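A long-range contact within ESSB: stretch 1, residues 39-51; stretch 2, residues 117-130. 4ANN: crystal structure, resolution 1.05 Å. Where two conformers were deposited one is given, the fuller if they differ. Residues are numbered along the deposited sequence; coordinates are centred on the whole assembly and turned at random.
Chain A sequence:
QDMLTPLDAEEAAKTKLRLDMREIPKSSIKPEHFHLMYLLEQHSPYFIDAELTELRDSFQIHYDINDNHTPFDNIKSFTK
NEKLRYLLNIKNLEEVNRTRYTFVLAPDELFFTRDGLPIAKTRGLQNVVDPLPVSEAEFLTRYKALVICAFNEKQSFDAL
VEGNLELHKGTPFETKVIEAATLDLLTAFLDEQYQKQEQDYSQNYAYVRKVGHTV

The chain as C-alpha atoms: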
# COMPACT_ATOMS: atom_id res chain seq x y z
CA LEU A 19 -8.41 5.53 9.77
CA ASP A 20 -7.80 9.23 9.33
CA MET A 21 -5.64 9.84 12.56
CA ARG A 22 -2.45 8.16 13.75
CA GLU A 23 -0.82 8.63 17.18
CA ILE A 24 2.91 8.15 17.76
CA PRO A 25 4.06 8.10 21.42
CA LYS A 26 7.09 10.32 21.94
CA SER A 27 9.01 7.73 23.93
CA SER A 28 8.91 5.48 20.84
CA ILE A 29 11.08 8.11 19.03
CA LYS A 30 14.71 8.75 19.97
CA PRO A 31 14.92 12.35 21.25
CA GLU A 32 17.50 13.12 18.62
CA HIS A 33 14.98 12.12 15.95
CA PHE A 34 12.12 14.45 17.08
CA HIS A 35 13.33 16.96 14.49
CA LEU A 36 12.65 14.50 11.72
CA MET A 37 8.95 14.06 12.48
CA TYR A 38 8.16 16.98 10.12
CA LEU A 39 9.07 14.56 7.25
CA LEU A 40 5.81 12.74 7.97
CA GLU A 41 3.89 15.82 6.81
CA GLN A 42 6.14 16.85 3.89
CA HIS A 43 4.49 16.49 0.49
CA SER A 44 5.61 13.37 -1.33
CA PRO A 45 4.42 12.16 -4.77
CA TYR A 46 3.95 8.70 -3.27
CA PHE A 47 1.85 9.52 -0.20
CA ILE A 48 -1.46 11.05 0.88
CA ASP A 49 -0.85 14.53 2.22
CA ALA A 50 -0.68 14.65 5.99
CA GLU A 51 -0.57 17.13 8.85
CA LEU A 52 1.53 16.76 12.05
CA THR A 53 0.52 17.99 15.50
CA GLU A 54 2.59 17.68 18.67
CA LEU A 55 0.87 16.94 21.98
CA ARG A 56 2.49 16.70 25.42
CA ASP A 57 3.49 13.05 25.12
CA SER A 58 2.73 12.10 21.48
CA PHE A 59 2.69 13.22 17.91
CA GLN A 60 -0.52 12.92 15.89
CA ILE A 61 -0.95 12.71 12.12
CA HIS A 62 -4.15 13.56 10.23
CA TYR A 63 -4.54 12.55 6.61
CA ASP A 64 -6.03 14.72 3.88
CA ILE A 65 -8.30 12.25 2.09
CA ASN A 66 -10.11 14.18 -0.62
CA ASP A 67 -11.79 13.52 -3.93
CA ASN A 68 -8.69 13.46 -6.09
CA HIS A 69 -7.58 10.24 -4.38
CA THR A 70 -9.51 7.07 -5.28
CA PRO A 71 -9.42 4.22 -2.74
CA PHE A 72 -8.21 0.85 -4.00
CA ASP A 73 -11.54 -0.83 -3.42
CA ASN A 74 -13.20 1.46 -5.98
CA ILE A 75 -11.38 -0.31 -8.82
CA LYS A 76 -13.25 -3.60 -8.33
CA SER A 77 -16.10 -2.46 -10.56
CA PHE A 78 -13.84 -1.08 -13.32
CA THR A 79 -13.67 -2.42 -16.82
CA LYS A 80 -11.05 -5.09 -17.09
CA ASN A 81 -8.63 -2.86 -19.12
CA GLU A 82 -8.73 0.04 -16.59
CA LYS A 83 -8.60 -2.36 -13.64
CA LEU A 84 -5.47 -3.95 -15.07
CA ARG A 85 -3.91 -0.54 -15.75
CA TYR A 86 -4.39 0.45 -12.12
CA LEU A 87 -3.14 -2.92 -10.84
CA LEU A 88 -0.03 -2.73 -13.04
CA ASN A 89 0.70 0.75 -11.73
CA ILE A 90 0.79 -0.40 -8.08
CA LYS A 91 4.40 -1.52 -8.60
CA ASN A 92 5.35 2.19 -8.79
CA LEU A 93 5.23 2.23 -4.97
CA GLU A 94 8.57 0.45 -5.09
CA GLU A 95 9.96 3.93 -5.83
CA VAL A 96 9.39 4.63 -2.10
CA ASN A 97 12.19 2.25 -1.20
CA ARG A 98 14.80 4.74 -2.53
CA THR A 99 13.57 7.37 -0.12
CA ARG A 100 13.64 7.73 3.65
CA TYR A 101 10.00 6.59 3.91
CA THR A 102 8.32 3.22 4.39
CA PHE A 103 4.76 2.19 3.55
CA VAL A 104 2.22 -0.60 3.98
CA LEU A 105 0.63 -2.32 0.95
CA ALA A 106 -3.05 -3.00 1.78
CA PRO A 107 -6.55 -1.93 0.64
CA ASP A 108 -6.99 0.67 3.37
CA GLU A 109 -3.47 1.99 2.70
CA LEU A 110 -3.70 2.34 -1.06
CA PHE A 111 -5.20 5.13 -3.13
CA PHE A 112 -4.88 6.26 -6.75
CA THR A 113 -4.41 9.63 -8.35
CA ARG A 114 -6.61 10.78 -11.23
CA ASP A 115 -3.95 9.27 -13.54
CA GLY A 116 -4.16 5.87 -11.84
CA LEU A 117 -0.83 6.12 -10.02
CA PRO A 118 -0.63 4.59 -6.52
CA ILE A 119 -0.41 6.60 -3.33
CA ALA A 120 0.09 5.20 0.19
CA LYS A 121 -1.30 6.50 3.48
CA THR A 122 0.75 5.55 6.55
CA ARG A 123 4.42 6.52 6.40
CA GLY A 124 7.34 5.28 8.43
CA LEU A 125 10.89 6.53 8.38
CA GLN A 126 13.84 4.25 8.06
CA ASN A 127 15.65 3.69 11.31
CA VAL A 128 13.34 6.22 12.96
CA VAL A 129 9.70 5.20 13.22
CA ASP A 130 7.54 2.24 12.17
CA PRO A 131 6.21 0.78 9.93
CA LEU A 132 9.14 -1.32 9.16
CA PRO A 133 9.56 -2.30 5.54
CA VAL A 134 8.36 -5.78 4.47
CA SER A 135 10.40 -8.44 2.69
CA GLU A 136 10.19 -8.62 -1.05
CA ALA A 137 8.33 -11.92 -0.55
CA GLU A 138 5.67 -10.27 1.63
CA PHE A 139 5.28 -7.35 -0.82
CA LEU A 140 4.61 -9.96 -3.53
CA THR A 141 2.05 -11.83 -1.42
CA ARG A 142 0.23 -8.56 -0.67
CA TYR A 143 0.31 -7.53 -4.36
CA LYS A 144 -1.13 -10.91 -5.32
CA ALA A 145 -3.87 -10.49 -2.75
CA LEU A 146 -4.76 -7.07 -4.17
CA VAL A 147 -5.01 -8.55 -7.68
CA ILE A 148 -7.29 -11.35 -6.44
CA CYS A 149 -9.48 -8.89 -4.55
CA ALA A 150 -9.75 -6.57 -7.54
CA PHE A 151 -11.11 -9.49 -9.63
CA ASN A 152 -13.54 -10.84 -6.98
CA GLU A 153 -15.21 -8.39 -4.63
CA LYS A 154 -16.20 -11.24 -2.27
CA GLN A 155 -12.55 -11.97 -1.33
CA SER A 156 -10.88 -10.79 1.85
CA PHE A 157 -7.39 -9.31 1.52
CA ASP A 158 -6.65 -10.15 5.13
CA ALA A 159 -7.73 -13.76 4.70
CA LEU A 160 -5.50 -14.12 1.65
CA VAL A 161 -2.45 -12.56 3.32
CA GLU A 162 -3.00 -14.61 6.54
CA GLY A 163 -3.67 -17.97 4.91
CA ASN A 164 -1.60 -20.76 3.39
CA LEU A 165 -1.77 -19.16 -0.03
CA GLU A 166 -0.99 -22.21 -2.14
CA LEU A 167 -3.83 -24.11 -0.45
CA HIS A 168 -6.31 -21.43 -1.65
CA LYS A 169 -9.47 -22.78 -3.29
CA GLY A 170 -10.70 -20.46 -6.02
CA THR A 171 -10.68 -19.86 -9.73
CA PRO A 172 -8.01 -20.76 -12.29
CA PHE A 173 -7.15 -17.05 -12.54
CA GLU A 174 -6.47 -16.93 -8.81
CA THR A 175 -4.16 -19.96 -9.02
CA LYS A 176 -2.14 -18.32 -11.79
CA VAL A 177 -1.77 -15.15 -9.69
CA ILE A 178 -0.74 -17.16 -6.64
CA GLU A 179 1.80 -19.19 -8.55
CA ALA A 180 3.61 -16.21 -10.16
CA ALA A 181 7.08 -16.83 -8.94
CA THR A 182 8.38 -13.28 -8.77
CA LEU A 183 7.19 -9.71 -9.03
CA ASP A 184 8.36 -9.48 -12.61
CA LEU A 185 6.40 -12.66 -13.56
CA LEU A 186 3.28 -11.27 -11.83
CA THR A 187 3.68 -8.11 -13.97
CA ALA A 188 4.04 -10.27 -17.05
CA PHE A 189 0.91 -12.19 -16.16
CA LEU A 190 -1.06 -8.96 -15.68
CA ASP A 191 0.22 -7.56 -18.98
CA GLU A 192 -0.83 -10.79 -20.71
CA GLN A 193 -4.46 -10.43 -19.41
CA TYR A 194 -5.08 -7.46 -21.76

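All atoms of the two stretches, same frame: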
# COMPACT_ATOMS: atom_id res chain seq x y z
N LEU A 39 9.07 15.29 8.54
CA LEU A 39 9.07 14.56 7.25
C LEU A 39 7.78 13.84 7.06
O LEU A 39 7.40 13.52 5.88
CB LEU A 39 10.24 13.60 7.18
CG LEU A 39 11.61 14.28 7.16
CD1 LEU A 39 12.74 13.26 7.21
CD2 LEU A 39 11.78 15.23 5.98
N LEU A 40 7.06 13.48 8.13
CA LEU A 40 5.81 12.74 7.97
C LEU A 40 4.71 13.63 7.42
O LEU A 40 3.67 13.07 7.00
CB LEU A 40 5.41 12.16 9.30
CG LEU A 40 6.36 11.14 9.89
CD1 LEU A 40 5.86 10.58 11.23
CD2 LEU A 40 6.61 9.99 8.91
N GLU A 41 4.88 14.94 7.38
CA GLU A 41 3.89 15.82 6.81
C GLU A 41 4.41 16.52 5.56
O GLU A 41 3.69 17.33 4.97
CB GLU A 41 3.32 16.84 7.81
CG GLU A 41 4.35 17.86 8.26
CD GLU A 41 3.81 18.94 9.14
OE1 GLU A 41 2.58 19.08 9.36
OE2 GLU A 41 4.67 19.73 9.65
N GLN A 42 5.63 16.24 5.10
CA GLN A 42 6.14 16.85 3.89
C GLN A 42 5.45 16.25 2.67
O GLN A 42 5.29 15.05 2.59
CB GLN A 42 7.65 16.59 3.81
CG GLN A 42 8.34 17.35 2.74
CD GLN A 42 9.87 17.38 2.86
OE1 GLN A 42 10.43 18.27 3.52
NE2 GLN A 42 10.48 16.39 2.25
N HIS A 43 5.03 17.06 1.71
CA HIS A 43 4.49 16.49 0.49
C HIS A 43 5.46 15.50 -0.15
O HIS A 43 6.65 15.79 -0.25
CB HIS A 43 4.15 17.58 -0.51
CG HIS A 43 3.58 16.94 -1.75
ND1 HIS A 43 2.32 16.37 -1.87
CD2 HIS A 43 4.17 16.76 -2.95
CE1 HIS A 43 2.14 15.92 -3.08
NE2 HIS A 43 3.26 16.13 -3.75
N SER A 44 4.90 14.36 -0.59
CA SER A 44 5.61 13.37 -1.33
C SER A 44 4.73 12.88 -2.49
O SER A 44 3.53 12.67 -2.24
CB SER A 44 5.91 12.13 -0.49
OG SER A 44 6.29 11.03 -1.33
N PRO A 45 5.29 12.67 -3.65
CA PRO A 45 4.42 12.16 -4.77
C PRO A 45 3.89 10.78 -4.51
O PRO A 45 3.07 10.34 -5.29
CB PRO A 45 5.35 12.17 -5.96
CG PRO A 45 6.71 12.33 -5.44
CD PRO A 45 6.68 12.84 -4.06
N TYR A 46 4.36 10.06 -3.50
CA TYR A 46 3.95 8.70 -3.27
C TYR A 46 3.02 8.53 -2.07
O TYR A 46 2.63 7.41 -1.81
CB TYR A 46 5.17 7.80 -3.06
CG TYR A 46 6.02 7.85 -4.31
CD1 TYR A 46 5.56 7.26 -5.50
CD2 TYR A 46 7.26 8.44 -4.33
CE1 TYR A 46 6.29 7.28 -6.66
CE2 TYR A 46 8.04 8.51 -5.49
CZ TYR A 46 7.52 7.92 -6.62
OH TYR A 46 8.25 7.96 -7.77
N PHE A 47 2.65 9.61 -1.39
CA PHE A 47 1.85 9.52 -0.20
C PHE A 47 0.70 10.53 -0.17
O PHE A 47 0.81 11.64 -0.69
CB PHE A 47 2.67 9.75 1.09
CG PHE A 47 3.63 8.64 1.36
CD1 PHE A 47 3.21 7.54 2.08
CD2 PHE A 47 4.94 8.69 0.92
CE1 PHE A 47 4.09 6.50 2.34
CE2 PHE A 47 5.80 7.62 1.19
CZ PHE A 47 5.39 6.53 1.90
N ILE A 48 -0.38 10.15 0.47
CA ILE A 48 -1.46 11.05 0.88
C ILE A 48 -0.84 12.18 1.66
O ILE A 48 0.03 11.96 2.53
CB ILE A 48 -2.49 10.24 1.77
CG1 ILE A 48 -3.11 9.08 0.97
CG2 ILE A 48 -3.48 11.11 2.47
CD1 ILE A 48 -4.03 9.56 -0.09
N ASP A 49 -1.28 13.40 1.42
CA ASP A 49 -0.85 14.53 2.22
C ASP A 49 -1.31 14.37 3.68
O ASP A 49 -2.34 13.80 3.94
CB ASP A 49 -1.39 15.83 1.68
CG ASP A 49 -0.62 16.26 0.41
OD1 ASP A 49 0.54 15.86 0.18
OD2 ASP A 49 -1.22 17.08 -0.35
N ALA A 50 -0.49 14.87 4.58
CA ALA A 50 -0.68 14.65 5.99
C ALA A 50 -0.26 15.93 6.75
O ALA A 50 0.52 16.73 6.26
CB ALA A 50 0.10 13.50 6.51
N GLU A 51 -0.77 16.00 7.96
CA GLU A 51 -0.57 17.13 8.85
C GLU A 51 -0.10 16.62 10.20
O GLU A 51 -0.69 15.70 10.75
CB GLU A 51 -1.92 17.87 8.91
CG GLU A 51 -2.53 18.31 7.58
CD GLU A 51 -3.45 17.40 6.81
OE1 GLU A 51 -4.40 16.73 7.27
OE2 GLU A 51 -3.28 17.31 5.56
N LEU A 117 -2.10 6.42 -10.69
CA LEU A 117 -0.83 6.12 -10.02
C LEU A 117 -1.09 5.94 -8.54
O LEU A 117 -1.92 6.59 -7.94
CB LEU A 117 0.20 7.22 -10.24
CG LEU A 117 0.63 7.44 -11.71
CD1 LEU A 117 1.65 8.57 -11.73
CD2 LEU A 117 1.19 6.18 -12.30
N PRO A 118 -0.36 4.97 -7.91
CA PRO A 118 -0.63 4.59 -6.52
C PRO A 118 -0.00 5.59 -5.54
O PRO A 118 1.09 6.12 -5.73
CB PRO A 118 0.04 3.25 -6.40
CG PRO A 118 1.24 3.35 -7.33
CD PRO A 118 0.66 4.11 -8.51
N ILE A 119 -0.73 5.72 -4.44
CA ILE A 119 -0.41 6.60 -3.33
C ILE A 119 -0.68 5.87 -2.02
O ILE A 119 -1.75 5.26 -1.83
CB ILE A 119 -1.32 7.86 -3.44
CG1 ILE A 119 -1.24 8.56 -4.80
CG2 ILE A 119 -1.07 8.82 -2.31
CD1 ILE A 119 0.15 9.17 -5.02
N ALA A 120 0.29 5.90 -1.08
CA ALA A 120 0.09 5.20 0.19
C ALA A 120 -0.30 6.18 1.26
O ALA A 120 -0.10 7.41 1.16
CB ALA A 120 1.35 4.45 0.58
N LYS A 121 -0.83 5.69 2.35
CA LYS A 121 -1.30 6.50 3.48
C LYS A 121 -0.29 6.59 4.62
O LYS A 121 0.41 7.59 4.79
CB LYS A 121 -2.68 6.00 3.93
CG LYS A 121 -3.30 6.90 4.97
CD LYS A 121 -4.63 6.31 5.44
CE LYS A 121 -4.45 5.12 6.32
NZ LYS A 121 -5.77 4.68 6.86
N THR A 122 -0.16 5.55 5.42
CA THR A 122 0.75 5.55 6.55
C THR A 122 2.20 5.61 6.09
O THR A 122 2.58 4.88 5.17
CB THR A 122 0.54 4.27 7.37
OG1 THR A 122 -0.86 4.24 7.77
CG2 THR A 122 1.35 4.29 8.65
N ARG A 123 3.00 6.44 6.72
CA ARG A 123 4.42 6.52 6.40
C ARG A 123 5.28 6.20 7.63
O ARG A 123 5.05 6.77 8.68
CB ARG A 123 4.91 7.88 6.04
CG ARG A 123 4.01 8.69 5.27
CD ARG A 123 4.60 10.01 4.81
NE ARG A 123 3.66 10.87 4.21
CZ ARG A 123 3.90 12.08 3.74
NH1 ARG A 123 5.12 12.60 3.81
NH2 ARG A 123 2.93 12.81 3.21
N GLY A 124 6.25 5.33 7.46
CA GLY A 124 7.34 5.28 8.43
C GLY A 124 8.55 5.97 7.90
O GLY A 124 8.58 6.51 6.77
N LEU A 125 9.61 5.97 8.72
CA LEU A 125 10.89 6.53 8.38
C LEU A 125 11.96 5.56 8.77
O LEU A 125 11.97 5.16 9.93
CB LEU A 125 11.14 7.82 9.11
CG LEU A 125 10.35 9.00 8.67
CD1 LEU A 125 10.56 10.09 9.73
CD2 LEU A 125 10.79 9.46 7.27
N GLN A 126 12.81 5.25 7.81
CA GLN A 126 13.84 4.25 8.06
C GLN A 126 14.63 4.58 9.29
O GLN A 126 15.08 5.71 9.46
CB GLN A 126 14.75 4.14 6.84
CG GLN A 126 13.85 3.69 5.67
CD GLN A 126 14.27 2.26 5.37
OE1 GLN A 126 14.14 1.39 6.24
NE2 GLN A 126 14.79 2.15 4.15
N ASN A 127 14.76 3.59 10.17
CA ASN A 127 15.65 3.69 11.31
C ASN A 127 15.10 4.70 12.31
O ASN A 127 15.84 4.95 13.26
CB ASN A 127 17.08 4.12 10.94
CG ASN A 127 17.74 3.24 9.92
OD1 ASN A 127 18.39 3.66 8.95
ND2 ASN A 127 17.61 1.93 10.12
N VAL A 128 13.87 5.16 12.12
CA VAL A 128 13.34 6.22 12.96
C VAL A 128 11.98 5.93 13.58
O VAL A 128 11.80 6.11 14.76
CB VAL A 128 13.29 7.53 12.16
CG1 VAL A 128 12.56 8.57 12.96
CG2 VAL A 128 14.68 7.98 11.83
N VAL A 129 11.01 5.54 12.71
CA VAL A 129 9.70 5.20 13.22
C VAL A 129 9.06 4.16 12.30
O VAL A 129 9.28 4.18 11.06
CB VAL A 129 8.80 6.44 13.41
CG1 VAL A 129 8.44 7.10 12.10
CG2 VAL A 129 7.51 6.07 14.16
N ASP A 130 8.29 3.27 12.87
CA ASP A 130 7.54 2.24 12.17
C ASP A 130 6.52 2.88 11.26
O ASP A 130 6.17 4.08 11.43
CB ASP A 130 6.85 1.32 13.20
CG ASP A 130 7.79 0.37 13.90
OD1 ASP A 130 8.95 0.21 13.48
OD2 ASP A 130 7.32 -0.23 14.92
O HOH W 1 1.91 16.00 3.21
O HOH W 2 0.87 10.26 4.55

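Two stretches distant in sequence are joined by a single backbone bridge and by one buried arginine, Arg 123, whose guanidinium is bonded to main-chain carbonyls of the loop it enters and to water, with an apolar cluster beyond it.

The bridge pairs Phe 47 with Ala 120. Ala 120 N donates to Tyr 46 O at 2.9 Å, and Ile 48 N donates to Ala 120 O at 2.8 Å; both bonds are nearly straight, so Ala 120 uses both of its backbone polar groups on the residues flanking Phe 47. The CA of Phe 47 lies 3.2 Å from Ala 120 O in a CA-H...O contact. A type I turn from Ser 44 to Phe 47 leads into this bridge, and Ser 44 OG accepts from Tyr 46 N at 3.1 Å within the turn.

Arg 123 has the largest area covered by the other stretch. Its CB points toward stretch 1, and from chi2 onward the side chain is extended, which carries the charge deep among carbonyls. NH1 donates to Gln 42 O at 2.7 Å, while NH2 donates to Ile 48 O at 3.1 Å and adds a weak bond to Gln 42 O at 3.3 Å. Both of these oxygens lie near the guanidinium plane, where the N-H groups point. The rule is that a planar, multiply donating group can hold a loop together by its backbone, with no acidic partner from that loop on the guanidinium. Water completes the set: water 2 accepts from Arg 123 NE at 2.9 Å and donates to Ile 48 O at 2.8 Å and Lys 121 O at 2.7 Å, linking the two stretches beside the bridge.

The faces of the guanidinium are also covered. Leu 40 O lies over one face and Phe 47 CB over the opposite one, 3.5 Å from Arg 123 NE. Further back along the same side chain, Arg 123 CG sits over the Phe 47 ring, 3.8 Å from its centroid, a CH-pi contact that lets one arginine serve as both donor and apolar surface. Phe 47 CE1 also meets Ala 120 CB at 3.8 Å.

Apolar contacts extend the packing at both ends. Leu 40 CD2 approaches Leu 125 CG at 3.9 Å, and Leu 39 CB lies 4.2 Å from Leu 125 CD2. Near the bridge, Ile 48 CD1 meets Ile 119 CG2 at 3.8 Å, while Ile 119 CD1 reaches 3.2 Å from Pro 45 O, close against the turn.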